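Local coordinates for protein chitooligosaccharide oxidase (Gibberella zeae, PDB 6Y0R) that oxidises the C1 hydroxyl of chitooligosaccharides to the lactone with a bicovalently bound FAD, reducing molecular oxygen to hydrogen peroxide, at residues Gln44-Asp49 against Phe59-Ile64; Ala75-Gly80 against Leu108-Asp113; Gln144-Leu149 against Ala229-Thr234; Asp180-Ala185 against Leu222-Phe227; Ser343-Ala348 against Tyr396-Thr401. All coordinates share one frame; numbering follows the deposited sequence.

Contact 1 (Gln44-Asp49 against Phe59-Ile64)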
# COMPACT_ATOMS: atom_id res chain seq x y z
N GLN A 44 23.27 14.36 -10.94
CA GLN A 44 22.84 14.26 -9.53
C GLN A 44 21.32 14.26 -9.48
O GLN A 44 20.78 13.63 -8.61
CB GLN A 44 23.46 15.37 -8.68
CG GLN A 44 22.99 16.77 -9.05
CD GLN A 44 23.28 17.81 -7.99
OE1 GLN A 44 23.35 19.00 -8.26
NE2 GLN A 44 23.48 17.37 -6.75
N SER A 45 20.67 14.94 -10.41
CA SER A 45 19.19 15.07 -10.50
C SER A 45 18.59 13.70 -10.83
O SER A 45 17.60 13.29 -10.19
CB SER A 45 18.79 16.08 -11.53
OG SER A 45 18.88 17.39 -10.98
N TRP A 46 19.20 13.00 -11.78
CA TRP A 46 18.87 11.60 -12.13
C TRP A 46 19.00 10.69 -10.90
O TRP A 46 18.11 9.86 -10.70
CB TRP A 46 19.75 11.10 -13.27
CG TRP A 46 19.39 9.73 -13.77
CD1 TRP A 46 19.69 8.52 -13.20
CD2 TRP A 46 18.67 9.44 -14.97
NE1 TRP A 46 19.21 7.50 -13.98
CE2 TRP A 46 18.54 8.04 -15.05
CE3 TRP A 46 18.09 10.23 -15.98
CZ2 TRP A 46 17.91 7.41 -16.14
CZ3 TRP A 46 17.45 9.61 -17.03
CH2 TRP A 46 17.35 8.22 -17.10
N LYS A 47 20.08 10.79 -10.14
CA LYS A 47 20.29 9.98 -8.91
C LYS A 47 19.20 10.32 -7.88
O LYS A 47 18.70 9.40 -7.23
CB LYS A 47 21.69 10.17 -8.33
CG LYS A 47 22.78 9.66 -9.26
CD LYS A 47 24.01 9.17 -8.53
CE LYS A 47 25.08 8.69 -9.50
NZ LYS A 47 26.34 9.44 -9.31
N GLU A 48 18.87 11.60 -7.75
CA GLU A 48 17.83 12.05 -6.78
C GLU A 48 16.46 11.41 -7.10
O GLU A 48 15.78 10.93 -6.17
CB GLU A 48 17.82 13.58 -6.81
CG GLU A 48 16.80 14.20 -5.90
CD GLU A 48 16.87 15.70 -5.84
OE1 GLU A 48 17.38 16.20 -4.83
OE2 GLU A 48 16.43 16.36 -6.79
N ASP A 49 16.05 11.39 -8.36
CA ASP A 49 14.71 10.86 -8.77
C ASP A 49 14.79 9.38 -9.15
O ASP A 49 13.72 8.73 -9.19
CB ASP A 49 14.16 11.69 -9.94
CG ASP A 49 14.00 13.15 -9.57
OD1 ASP A 49 13.62 13.42 -8.41
OD2 ASP A 49 14.23 14.02 -10.46
N PHE A 59 16.70 0.19 -10.93
CA PHE A 59 16.39 0.17 -12.38
C PHE A 59 16.82 1.49 -12.99
O PHE A 59 16.96 2.50 -12.27
CB PHE A 59 14.91 -0.16 -12.66
CG PHE A 59 14.49 -1.54 -12.28
CD1 PHE A 59 14.97 -2.65 -12.97
CD2 PHE A 59 13.61 -1.78 -11.22
CE1 PHE A 59 14.64 -3.94 -12.60
CE2 PHE A 59 13.28 -3.08 -10.86
CZ PHE A 59 13.77 -4.16 -11.55
N GLU A 60 17.11 1.42 -14.29
CA GLU A 60 17.61 2.54 -15.11
C GLU A 60 16.55 2.86 -16.16
O GLU A 60 16.43 2.17 -17.17
CB GLU A 60 18.94 2.16 -15.74
CG GLU A 60 19.48 3.27 -16.63
CD GLU A 60 20.19 4.41 -15.91
OE1 GLU A 60 20.88 5.24 -16.61
OE2 GLU A 60 20.04 4.51 -14.67
N PRO A 61 15.74 3.91 -15.94
CA PRO A 61 14.81 4.39 -16.95
C PRO A 61 15.54 4.82 -18.25
O PRO A 61 16.73 5.13 -18.18
CB PRO A 61 14.11 5.58 -16.30
CG PRO A 61 14.32 5.36 -14.80
CD PRO A 61 15.64 4.66 -14.67
N ALA A 62 14.80 4.82 -19.35
CA ALA A 62 15.23 5.47 -20.61
C ALA A 62 15.30 6.99 -20.45
O ALA A 62 16.18 7.61 -21.07
CB ALA A 62 14.32 5.06 -21.74
N ALA A 63 14.42 7.58 -19.64
CA ALA A 63 14.25 9.02 -19.47
C ALA A 63 13.49 9.22 -18.17
O ALA A 63 12.65 8.34 -17.81
CB ALA A 63 13.52 9.63 -20.64
N ILE A 64 13.75 10.34 -17.50
CA ILE A 64 12.97 10.73 -16.31
C ILE A 64 12.38 12.10 -16.59
O ILE A 64 13.17 13.09 -16.64
CB ILE A 64 13.83 10.70 -15.04
CG1 ILE A 64 14.50 9.35 -14.81
CG2 ILE A 64 12.98 11.13 -13.86
CD1 ILE A 64 15.36 9.26 -13.56
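With its CG anti to the backbone N (chi1 -175°), Trp46 of helix 44-50 places its indole against Ile64 and Glu60. Ile64 has CG1 beside its own backbone N and an extended end (chi2 180°), which carries CD1 onto the indole. The methyl sits over one face, 3.6 Å from the centroid of the six-membered ring of Trp46, almost on the ring normal: a CH-pi contact. CG1 of Ile64 follows behind it above the CZ3-CH2 side of the ring, while Ile64 CG2 turns to the helix and touches Asp49 CB at 4.1 Å. The rim of the indole meets the loop that leads into strand 63-65. Pro61 O lies in the ring plane, 3.3 Å from Trp46 CZ2, and Pro61 CD packs 3.9 Å from Trp46 CZ2 as well. This strand belongs to the small mixed sheet of the FAD-binding PCMH-type domain, where it runs parallel to strand 108-111 and antiparallel to strand 38-39; the indole packs helix 44-50 against the start of this inner strand. Glu60, bent at chi2, brings its carboxylate back to the indole nitrogen. Trp46 NE1 donates to Glu60 OE2 at 3.2 Å, a bent bond (145°) that reaches the oxygen from above the carboxylate plane, while OE2 is tilted from the ring plane. Glu60 is exposed, the tryptophan buried. Asp49 OD1 forms a salt bridge with Arg114, and Asp49 O accepts a hydrogen bond from Lys90 NZ.

Contact 2 (Ala75-Gly80 against Leu108-Asp113)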
# COMPACT_ATOMS: atom_id res chain seq x y z
N ALA A 75 2.12 16.17 -22.16
CA ALA A 75 3.20 16.20 -23.18
C ALA A 75 4.14 15.00 -22.99
O ALA A 75 4.57 14.38 -23.99
CB ALA A 75 3.96 17.51 -23.12
N ALA A 76 4.45 14.66 -21.75
CA ALA A 76 5.39 13.56 -21.48
C ALA A 76 4.75 12.24 -21.96
O ALA A 76 5.47 11.45 -22.61
CB ALA A 76 5.78 13.50 -20.03
N VAL A 77 3.49 12.02 -21.63
CA VAL A 77 2.78 10.79 -22.07
C VAL A 77 2.75 10.78 -23.60
O VAL A 77 3.07 9.74 -24.18
CB VAL A 77 1.38 10.69 -21.45
CG1 VAL A 77 0.56 9.57 -22.05
CG2 VAL A 77 1.49 10.52 -19.93
N GLU A 78 2.46 11.91 -24.23
CA GLU A 78 2.35 11.94 -25.72
C GLU A 78 3.69 11.52 -26.32
O GLU A 78 3.70 10.74 -27.31
CB GLU A 78 1.92 13.32 -26.23
CG GLU A 78 0.43 13.54 -26.09
CD GLU A 78 -0.06 14.98 -26.02
OE1 GLU A 78 0.76 15.92 -26.17
OE2 GLU A 78 -1.25 15.14 -25.77
N CYS A 79 4.78 12.01 -25.74
CA CYS A 79 6.17 11.67 -26.16
C CYS A 79 6.43 10.17 -26.03
O CYS A 79 7.01 9.59 -26.96
CB CYS A 79 7.21 12.45 -25.38
SG CYS A 79 7.40 14.15 -25.98
N GLY A 80 6.11 9.57 -24.89
CA GLY A 80 6.23 8.12 -24.74
C GLY A 80 5.40 7.34 -25.75
O GLY A 80 5.95 6.40 -26.37
N LEU A 108 10.02 5.19 -19.89
CA LEU A 108 9.86 6.63 -19.60
C LEU A 108 9.27 6.69 -18.20
O LEU A 108 8.12 6.25 -18.05
CB LEU A 108 8.96 7.31 -20.63
CG LEU A 108 8.49 8.73 -20.26
CD1 LEU A 108 9.66 9.62 -19.93
CD2 LEU A 108 7.64 9.32 -21.37
N MET A 109 10.06 7.16 -17.24
CA MET A 109 9.53 7.34 -15.87
C MET A 109 9.07 8.80 -15.66
O MET A 109 9.82 9.77 -15.98
CB MET A 109 10.52 6.91 -14.80
CG MET A 109 9.91 6.91 -13.38
SD MET A 109 11.04 6.21 -12.19
CE MET A 109 12.21 7.58 -12.07
N ILE A 110 7.85 8.95 -15.21
CA ILE A 110 7.25 10.29 -14.94
C ILE A 110 7.28 10.45 -13.42
O ILE A 110 6.43 9.80 -12.72
CB ILE A 110 5.89 10.46 -15.60
CG1 ILE A 110 5.98 10.21 -17.12
CG2 ILE A 110 5.33 11.84 -15.29
CD1 ILE A 110 4.70 10.35 -17.87
N GLU A 111 8.26 11.22 -12.96
CA GLU A 111 8.45 11.55 -11.52
C GLU A 111 7.40 12.59 -11.14
O GLU A 111 7.35 13.67 -11.76
CB GLU A 111 9.87 12.07 -11.29
CG GLU A 111 10.09 12.57 -9.88
CD GLU A 111 10.00 11.45 -8.85
OE1 GLU A 111 10.73 10.42 -9.02
OE2 GLU A 111 9.14 11.57 -7.95
N LEU A 112 6.55 12.32 -10.16
CA LEU A 112 5.43 13.24 -9.79
C LEU A 112 5.68 13.97 -8.46
O LEU A 112 4.79 14.72 -8.07
CB LEU A 112 4.09 12.49 -9.74
CG LEU A 112 3.67 11.83 -11.05
CD1 LEU A 112 2.49 10.90 -10.86
CD2 LEU A 112 3.36 12.91 -12.09
N ASP A 113 6.77 13.73 -7.77
CA ASP A 113 6.92 14.23 -6.38
C ASP A 113 7.18 15.75 -6.34
O ASP A 113 7.18 16.27 -5.20
CB ASP A 113 7.94 13.47 -5.53
CG ASP A 113 9.42 13.62 -5.85
OD1 ASP A 113 9.76 14.48 -6.72
OD2 ASP A 113 10.23 12.85 -5.26
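Ala76, Val77 and Gly80 of helix 70-83 meet Leu108 and Ile110 of strand 108-111 by packing, with no hydrogen bond between the two segments. The methyl contacts centre on Ile110 CD1, which lies 4.0 Å from Ala76 CB and 3.8 Å from Val77 CG2. The isoleucine chain is extended at chi2 (180°), which carries CD1 to the helix, and it meets the valine branch at about a right angle. The second kind of contact sets a methyl against helix backbone: Leu108 CD2 packs 3.3 Å from Ala76 O and 3.8 Å from Gly80 CA, settling where Gly80 has no side chain. The axes run nearly antiparallel (173°) and 9.7 Å apart, a helix lying against one face of the sheet in the FAD-binding domain. Covalent and polar ties lie around the interface: Cys79 forms a disulfide with Cys30, Glu111 OE1 pairs with Lys90, and Leu112, just past the strand, touches the FAD. Ala76 and Gly80 are small and let Leu108 CD2 come close to the helix backbone. Without directional bonds, the contact holds by the fit of buried apolar groups, the Ala76 carbonyl being satisfied within the helix by Gly80 N.

Contact 3 (Gln144-Leu149 against Ala229-Thr234)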
# COMPACT_ATOMS: atom_id res chain seq x y z
N GLN A 144 -5.34 22.56 7.71
CA GLN A 144 -6.33 23.34 6.93
C GLN A 144 -7.72 23.25 7.57
O GLN A 144 -8.48 24.25 7.50
CB GLN A 144 -6.36 22.90 5.46
CG GLN A 144 -5.14 23.32 4.66
CD GLN A 144 -5.23 22.90 3.21
OE1 GLN A 144 -6.30 22.97 2.61
NE2 GLN A 144 -4.13 22.39 2.67
N GLY A 145 -8.10 22.15 8.21
CA GLY A 145 -9.48 21.96 8.63
C GLY A 145 -9.73 20.88 9.64
O GLY A 145 -10.91 20.58 9.89
N LYS A 146 -8.69 20.34 10.28
CA LYS A 146 -8.84 19.23 11.24
C LYS A 146 -9.62 18.09 10.56
O LYS A 146 -10.62 17.58 11.10
CB LYS A 146 -9.52 19.76 12.49
CG LYS A 146 -9.31 18.90 13.70
CD LYS A 146 -9.92 19.48 14.96
CE LYS A 146 -9.52 18.67 16.18
NZ LYS A 146 -10.33 19.06 17.36
N ARG A 147 -9.18 17.77 9.35
CA ARG A 147 -9.76 16.70 8.53
C ARG A 147 -8.67 15.62 8.34
O ARG A 147 -7.49 15.86 8.65
CB ARG A 147 -10.28 17.22 7.19
CG ARG A 147 -11.26 18.38 7.32
CD ARG A 147 -12.49 17.97 8.05
NE ARG A 147 -13.34 17.02 7.34
CZ ARG A 147 -14.56 16.69 7.73
NH1 ARG A 147 -15.08 17.24 8.83
NH2 ARG A 147 -15.27 15.84 7.03
N ALA A 148 -9.09 14.47 7.85
CA ALA A 148 -8.20 13.29 7.71
C ALA A 148 -8.72 12.38 6.60
O ALA A 148 -9.90 12.48 6.23
CB ALA A 148 -8.11 12.56 9.03
N LEU A 149 -7.80 11.56 6.11
CA LEU A 149 -8.09 10.39 5.25
C LEU A 149 -7.58 9.14 5.92
O LEU A 149 -6.78 9.20 6.89
CB LEU A 149 -7.42 10.58 3.89
CG LEU A 149 -7.98 11.73 3.06
CD1 LEU A 149 -7.15 11.84 1.80
CD2 LEU A 149 -9.45 11.51 2.76
N ALA A 229 -10.92 14.65 11.66
CA ALA A 229 -9.72 14.08 12.31
C ALA A 229 -10.04 13.93 13.78
O ALA A 229 -10.43 14.91 14.44
CB ALA A 229 -8.54 14.97 12.07
N PRO A 230 -9.93 12.71 14.35
CA PRO A 230 -10.26 12.49 15.74
C PRO A 230 -9.49 13.40 16.70
O PRO A 230 -8.26 13.57 16.57
CB PRO A 230 -9.88 11.04 16.02
CG PRO A 230 -9.88 10.37 14.65
CD PRO A 230 -9.60 11.45 13.64
N GLU A 231 -10.22 13.99 17.64
CA GLU A 231 -9.63 14.73 18.78
C GLU A 231 -8.97 13.75 19.76
O GLU A 231 -7.96 14.06 20.36
CB GLU A 231 -10.74 15.55 19.44
CG GLU A 231 -10.31 16.27 20.70
CD GLU A 231 -9.28 17.38 20.53
OE1 GLU A 231 -9.02 17.80 19.38
OE2 GLU A 231 -8.71 17.79 21.57
N LYS A 232 -9.58 12.59 19.93
CA LYS A 232 -9.14 11.55 20.88
C LYS A 232 -9.05 10.22 20.12
O LYS A 232 -10.10 9.68 19.70
CB LYS A 232 -10.08 11.46 22.07
CG LYS A 232 -10.05 12.68 23.01
CD LYS A 232 -11.06 12.60 24.10
CE LYS A 232 -11.05 13.81 25.03
NZ LYS A 232 -11.58 15.04 24.39
N ILE A 233 -7.84 9.70 20.03
CA ILE A 233 -7.59 8.41 19.35
C ILE A 233 -6.49 7.77 20.16
O ILE A 233 -5.52 8.44 20.49
CB ILE A 233 -7.30 8.55 17.84
CG1 ILE A 233 -6.99 7.16 17.27
CG2 ILE A 233 -6.18 9.53 17.52
CD1 ILE A 233 -7.24 7.05 15.79
N THR A 234 -6.68 6.53 20.55
CA THR A 234 -5.80 5.84 21.49
C THR A 234 -4.98 4.79 20.74
O THR A 234 -5.57 3.80 20.31
CB THR A 234 -6.62 5.24 22.63
OG1 THR A 234 -7.38 6.29 23.24
CG2 THR A 234 -5.77 4.55 23.65
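Lys146 and Glu231 meet tip to tip at the surface, while Ala148 and Ala229 meet methyl to methyl beneath them. The contact brings the turn between helix 134-145 and strand 147-148, in the FAD-binding domain, against the linker that leaves strand 218-228 and enters strand 233-239 of the large antiparallel sheet. Lys146 is the first residue beyond the helix to leave helical angles, and its positive phi (53°) turns the chain into the short strand. Its side chain runs fully extended past CG and slants across that of Glu231, which bends at chi2 to present its carboxylate. The salt bridge joins Lys146 NZ to Glu231 OE1 at 2.7 Å. The ammonium approaches from above the carboxylate plane, and the methylene Lys146 CE comes within 3.4 Å of Glu231 OE1. Both residues are exposed, so solvent would probably weaken the charge attraction.

The buried part is made of two alanines. Ala148 and Ala229 point their CB atoms at each other, 3.9 Å apart, and Trp312 of helix 312-320 packs on both. Arg147 turns the other way, its NE hydrogen-bonded to Thr226 OG1. A backbone hydrogen bond from Ala229 N to Lys146 O, 3.0 Å long, fastens the linker to the turn. The methyl of the same alanine rests against the acceptor too, with Ala229 CB 3.5 Å from Lys146 O.

Contact 4 (Asp180-Ala185 against Leu222-Phe227)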
# COMPACT_ATOMS: atom_id res chain seq x y z
N ASP A 180 -11.50 3.92 -0.50
CA ASP A 180 -12.95 3.87 -0.13
C ASP A 180 -13.48 5.28 0.04
O ASP A 180 -14.73 5.43 -0.01
CB ASP A 180 -13.21 2.92 1.04
CG ASP A 180 -13.01 1.45 0.65
OD1 ASP A 180 -13.50 1.06 -0.45
OD2 ASP A 180 -12.40 0.68 1.45
N LEU A 181 -12.63 6.30 0.20
CA LEU A 181 -13.19 7.68 0.34
C LEU A 181 -12.91 8.48 -0.92
O LEU A 181 -13.18 9.69 -0.95
CB LEU A 181 -12.57 8.33 1.58
CG LEU A 181 -13.12 7.78 2.91
CD1 LEU A 181 -12.49 8.49 4.09
CD2 LEU A 181 -14.63 7.88 2.96
N MET A 182 -12.38 7.85 -1.96
CA MET A 182 -12.16 8.51 -3.24
C MET A 182 -13.52 8.76 -3.90
O MET A 182 -14.35 7.83 -3.97
CB MET A 182 -11.25 7.66 -4.15
CG MET A 182 -10.68 8.42 -5.32
SD MET A 182 -9.67 7.33 -6.43
CE MET A 182 -8.62 6.64 -5.17
N ILE A 183 -13.74 9.98 -4.38
CA ILE A 183 -15.00 10.36 -5.06
C ILE A 183 -14.71 10.82 -6.49
O ILE A 183 -15.69 10.98 -7.25
CB ILE A 183 -15.76 11.42 -4.26
CG1 ILE A 183 -14.97 12.71 -4.11
CG2 ILE A 183 -16.19 10.84 -2.93
CD1 ILE A 183 -15.79 13.80 -3.40
N GLY A 184 -13.47 11.06 -6.86
CA GLY A 184 -13.14 11.47 -8.23
C GLY A 184 -11.67 11.37 -8.51
O GLY A 184 -10.90 11.24 -7.58
N ALA A 185 -11.29 11.41 -9.78
CA ALA A 185 -9.87 11.44 -10.17
C ALA A 185 -9.73 12.10 -11.54
O ALA A 185 -10.67 12.03 -12.36
CB ALA A 185 -9.27 10.03 -10.21
N LEU A 222 -6.47 13.35 -7.30
CA LEU A 222 -7.41 12.47 -6.61
C LEU A 222 -8.30 13.36 -5.76
O LEU A 222 -7.75 14.25 -5.10
CB LEU A 222 -6.65 11.49 -5.71
CG LEU A 222 -5.79 10.50 -6.50
CD1 LEU A 222 -4.79 9.81 -5.60
CD2 LEU A 222 -6.72 9.50 -7.16
N GLU A 223 -9.59 13.09 -5.78
CA GLU A 223 -10.54 13.83 -4.92
C GLU A 223 -11.10 12.85 -3.91
O GLU A 223 -11.50 11.75 -4.27
CB GLU A 223 -11.65 14.47 -5.75
CG GLU A 223 -12.57 15.33 -4.90
CD GLU A 223 -13.47 16.28 -5.66
OE1 GLU A 223 -13.78 15.99 -6.86
OE2 GLU A 223 -13.86 17.32 -5.05
N PHE A 224 -11.25 13.28 -2.66
CA PHE A 224 -11.75 12.45 -1.55
C PHE A 224 -12.80 13.21 -0.73
O PHE A 224 -12.71 14.44 -0.61
CB PHE A 224 -10.62 12.12 -0.56
CG PHE A 224 -9.45 11.37 -1.15
CD1 PHE A 224 -8.44 12.04 -1.82
CD2 PHE A 224 -9.41 9.97 -1.06
CE1 PHE A 224 -7.38 11.34 -2.37
CE2 PHE A 224 -8.35 9.27 -1.61
CZ PHE A 224 -7.33 9.96 -2.24
N GLN A 225 -13.67 12.46 -0.09
CA GLN A 225 -14.51 12.96 1.01
C GLN A 225 -13.74 12.70 2.30
O GLN A 225 -13.66 11.52 2.74
CB GLN A 225 -15.88 12.29 1.03
CG GLN A 225 -16.76 12.81 2.17
CD GLN A 225 -16.93 14.32 2.16
OE1 GLN A 225 -17.29 14.89 1.14
NE2 GLN A 225 -16.63 14.98 3.27
N THR A 226 -13.15 13.74 2.88
CA THR A 226 -12.44 13.60 4.17
C THR A 226 -13.42 13.28 5.30
O THR A 226 -14.64 13.55 5.17
CB THR A 226 -11.60 14.84 4.51
OG1 THR A 226 -12.53 15.86 4.90
CG2 THR A 226 -10.68 15.27 3.39
N PHE A 227 -12.89 12.81 6.43
CA PHE A 227 -13.64 12.68 7.69
C PHE A 227 -13.00 13.62 8.72
O PHE A 227 -11.87 14.12 8.51
CB PHE A 227 -13.74 11.25 8.21
CG PHE A 227 -12.43 10.53 8.35
CD1 PHE A 227 -11.69 10.61 9.52
CD2 PHE A 227 -11.97 9.74 7.31
CE1 PHE A 227 -10.48 9.93 9.64
CE2 PHE A 227 -10.75 9.09 7.43
CZ PHE A 227 -10.01 9.18 8.59
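Leu181 opens the pairing with both its backbone and its side chain. Leu181 O accepts from Gln225 N at 2.9 Å, and Leu181 O also lies 3.2 Å from Phe224 CA in a CA-H...O contact. Leu181 CD1 meets the edge of the Phe227 ring, in the ring plane, 3.5 Å from Phe227 CD2; the two side chains cross at about a right angle. The leucine also lies against Gln225 O, a buried carbonyl oxygen that has no polar partner in the model. Phe227 has its CG wedged between backbone N and carbonyl carbon (chi1 53°), and its ring also stacks with His175. Met182 follows, in a non-hydrogen-bonded antiparallel pair with Phe224. Its extended chain sets Met182 SD 3.7 Å from Leu222 CD2, and the bend at chi3 places CE near the same methyl, with helix 203-212 also packed on the methionine. At Ile183 and Gly184 the register slips by one: both residues face Glu223, forming a classic beta bulge in the antiparallel sheet of the FAD-binding domain. Ile183 N donates to Glu223 O at 2.9 Å. Gly184 N donates weakly to Glu223 O at 3.3 Å, so one carbonyl serves two consecutive amides. The Ile183 side chain leans across Glu223, CG1 against CG, while the extended Glu223 chain hydrogen-bonds Thr125 OG1 through OE2. Gly184 O then accepts from Glu223 N at 2.9 Å, restoring the regular ladder. Ala185 pairs with Leu222 on the face that also holds Met182 and Phe224, its CB close to Leu222 CD2, and the Leu222 side chain approaches the bound FAD to about 7 Å.

Contact 5 (Ser343-Ala348 against Tyr396-Thr401)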
# COMPACT_ATOMS: atom_id res chain seq x y z
N SER A 343 3.07 -11.09 0.85
CA SER A 343 1.81 -10.81 1.58
C SER A 343 0.87 -11.98 1.40
O SER A 343 1.06 -12.86 0.50
CB SER A 343 1.16 -9.50 1.16
OG SER A 343 0.76 -9.51 -0.21
N LEU A 344 -0.20 -11.97 2.21
CA LEU A 344 -1.28 -12.95 2.07
C LEU A 344 -2.58 -12.27 2.50
O LEU A 344 -2.65 -11.87 3.66
CB LEU A 344 -0.94 -14.16 2.95
CG LEU A 344 -2.03 -15.22 3.06
CD1 LEU A 344 -2.37 -15.78 1.68
CD2 LEU A 344 -1.54 -16.30 4.01
N ALA A 345 -3.56 -12.27 1.61
CA ALA A 345 -4.95 -11.92 1.95
C ALA A 345 -5.70 -13.22 2.19
O ALA A 345 -5.79 -14.03 1.26
CB ALA A 345 -5.55 -11.12 0.84
N ALA A 346 -6.13 -13.46 3.43
CA ALA A 346 -6.60 -14.81 3.82
C ALA A 346 -7.98 -14.71 4.46
O ALA A 346 -8.31 -13.76 5.15
CB ALA A 346 -5.63 -15.45 4.75
N PRO A 347 -8.81 -15.73 4.24
CA PRO A 347 -10.04 -15.87 5.03
C PRO A 347 -9.67 -16.25 6.47
O PRO A 347 -8.52 -16.58 6.77
CB PRO A 347 -10.76 -17.01 4.31
CG PRO A 347 -9.64 -17.85 3.78
CD PRO A 347 -8.59 -16.85 3.32
N ALA A 348 -10.66 -16.29 7.35
CA ALA A 348 -10.44 -16.81 8.72
C ALA A 348 -9.76 -18.17 8.65
O ALA A 348 -10.19 -19.04 7.82
CB ALA A 348 -11.74 -16.92 9.46
N TYR A 396 -10.30 -3.31 -6.19
CA TYR A 396 -9.74 -3.95 -4.97
C TYR A 396 -10.62 -5.16 -4.61
O TYR A 396 -11.81 -5.01 -4.18
CB TYR A 396 -9.65 -2.96 -3.81
CG TYR A 396 -8.98 -3.54 -2.60
CD1 TYR A 396 -9.68 -4.27 -1.66
CD2 TYR A 396 -7.62 -3.38 -2.43
CE1 TYR A 396 -9.05 -4.82 -0.56
CE2 TYR A 396 -6.97 -3.93 -1.35
CZ TYR A 396 -7.69 -4.66 -0.41
OH TYR A 396 -7.05 -5.18 0.68
N VAL A 397 -10.10 -6.36 -4.77
CA VAL A 397 -10.94 -7.57 -4.73
C VAL A 397 -11.06 -8.15 -3.31
O VAL A 397 -12.03 -8.87 -3.07
CB VAL A 397 -10.43 -8.60 -5.74
CG1 VAL A 397 -9.22 -9.35 -5.23
CG2 VAL A 397 -11.54 -9.57 -6.14
N HIS A 398 -10.09 -7.93 -2.42
CA HIS A 398 -9.94 -8.72 -1.17
C HIS A 398 -10.88 -8.17 -0.08
O HIS A 398 -10.40 -7.74 0.99
CB HIS A 398 -8.46 -8.79 -0.77
CG HIS A 398 -7.61 -9.46 -1.79
ND1 HIS A 398 -7.91 -10.71 -2.31
CD2 HIS A 398 -6.42 -9.09 -2.33
CE1 HIS A 398 -6.96 -11.02 -3.19
NE2 HIS A 398 -6.06 -10.06 -3.22
N ARG A 399 -12.17 -8.16 -0.38
CA ARG A 399 -13.21 -7.65 0.55
C ARG A 399 -13.80 -8.79 1.39
O ARG A 399 -14.54 -8.50 2.38
CB ARG A 399 -14.32 -7.04 -0.30
CG ARG A 399 -13.88 -5.90 -1.20
CD ARG A 399 -13.42 -4.67 -0.45
NE ARG A 399 -13.25 -3.49 -1.28
CZ ARG A 399 -12.93 -2.30 -0.85
NH1 ARG A 399 -12.84 -1.31 -1.71
NH2 ARG A 399 -12.79 -2.11 0.45
N ASP A 400 -13.55 -10.02 0.97
CA ASP A 400 -14.12 -11.26 1.54
C ASP A 400 -13.14 -11.87 2.56
O ASP A 400 -13.54 -12.72 3.36
CB ASP A 400 -14.48 -12.18 0.37
CG ASP A 400 -13.31 -12.60 -0.56
OD1 ASP A 400 -12.32 -11.81 -0.84
OD2 ASP A 400 -13.38 -13.77 -1.06
N THR A 401 -11.91 -11.37 2.64
CA THR A 401 -10.86 -11.90 3.52
C THR A 401 -10.94 -11.22 4.88
O THR A 401 -11.51 -10.11 4.98
CB THR A 401 -9.52 -11.79 2.80
OG1 THR A 401 -9.43 -10.46 2.28
CG2 THR A 401 -9.34 -12.77 1.67
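Ala345 and Thr401 carry the dense part of this contact, with His398 set against the alanine. Ala345 CB lies over one face of the His398 imidazole, 3.9 Å from the ring centroid and 16° off the normal, a CH-pi contact displaced toward the CG side. Val397 CG1 approaches the opposite face, 3.4 Å above the plane, so the ring is held between two methyls. His398 NE2 is hydrogen-bonded to Met460 O, which helps fix the ring's rotation. His398 is the centre of an inverse gamma turn, and its CB points toward the strand.

Thr401 packs along the backbone instead. Thr401 CB is 3.3 Å from Ala346 O, and the Thr401 CG2 methyl, anti to the carbonyl carbon, rests 3.7 Å from Ala345 C. No hydrogen bond joins the two segments. Toward Pro347 the fit slackens: Thr401 CG2 is 4.0 Å from Pro347 N, and the proline, partly exposed, adds little beyond this approach. Asp400, on the exposed side of the loop, stays clear of the strand.

Strand 338-346 is an outermost strand of the seven-stranded antiparallel sheet, paired with strand 403-411, and the loop 396-401 leads directly into that neighbour. Leu344 turns to helix 420-433, and Ala348 touches helix 247-260 beyond the strand's end.

From the N terminus, contact 1 closes a short loop between helix 44-50 and strand 63-65, and contact 2 follows in series, setting helix 70-83 against strand 108-111 of the same small sheet; Ala63 O and Met109 N probably hydrogen-bond between them. Contact 3 spans a longer excursion, from residue 144 to 234. Contact 4 falls within it, closing the loop between strands 182-188 and 218-228. Strand 147-148 of contact 3 pairs with strand 218-228 of contact 4, and contact 3 leads on toward the large antiparallel sheet. At that sheet's far edge, contact 5 closes the loop from strand 338-346 to the segment before strand 403-411; the Asp180-Arg399 salt bridge ties it to contact 4.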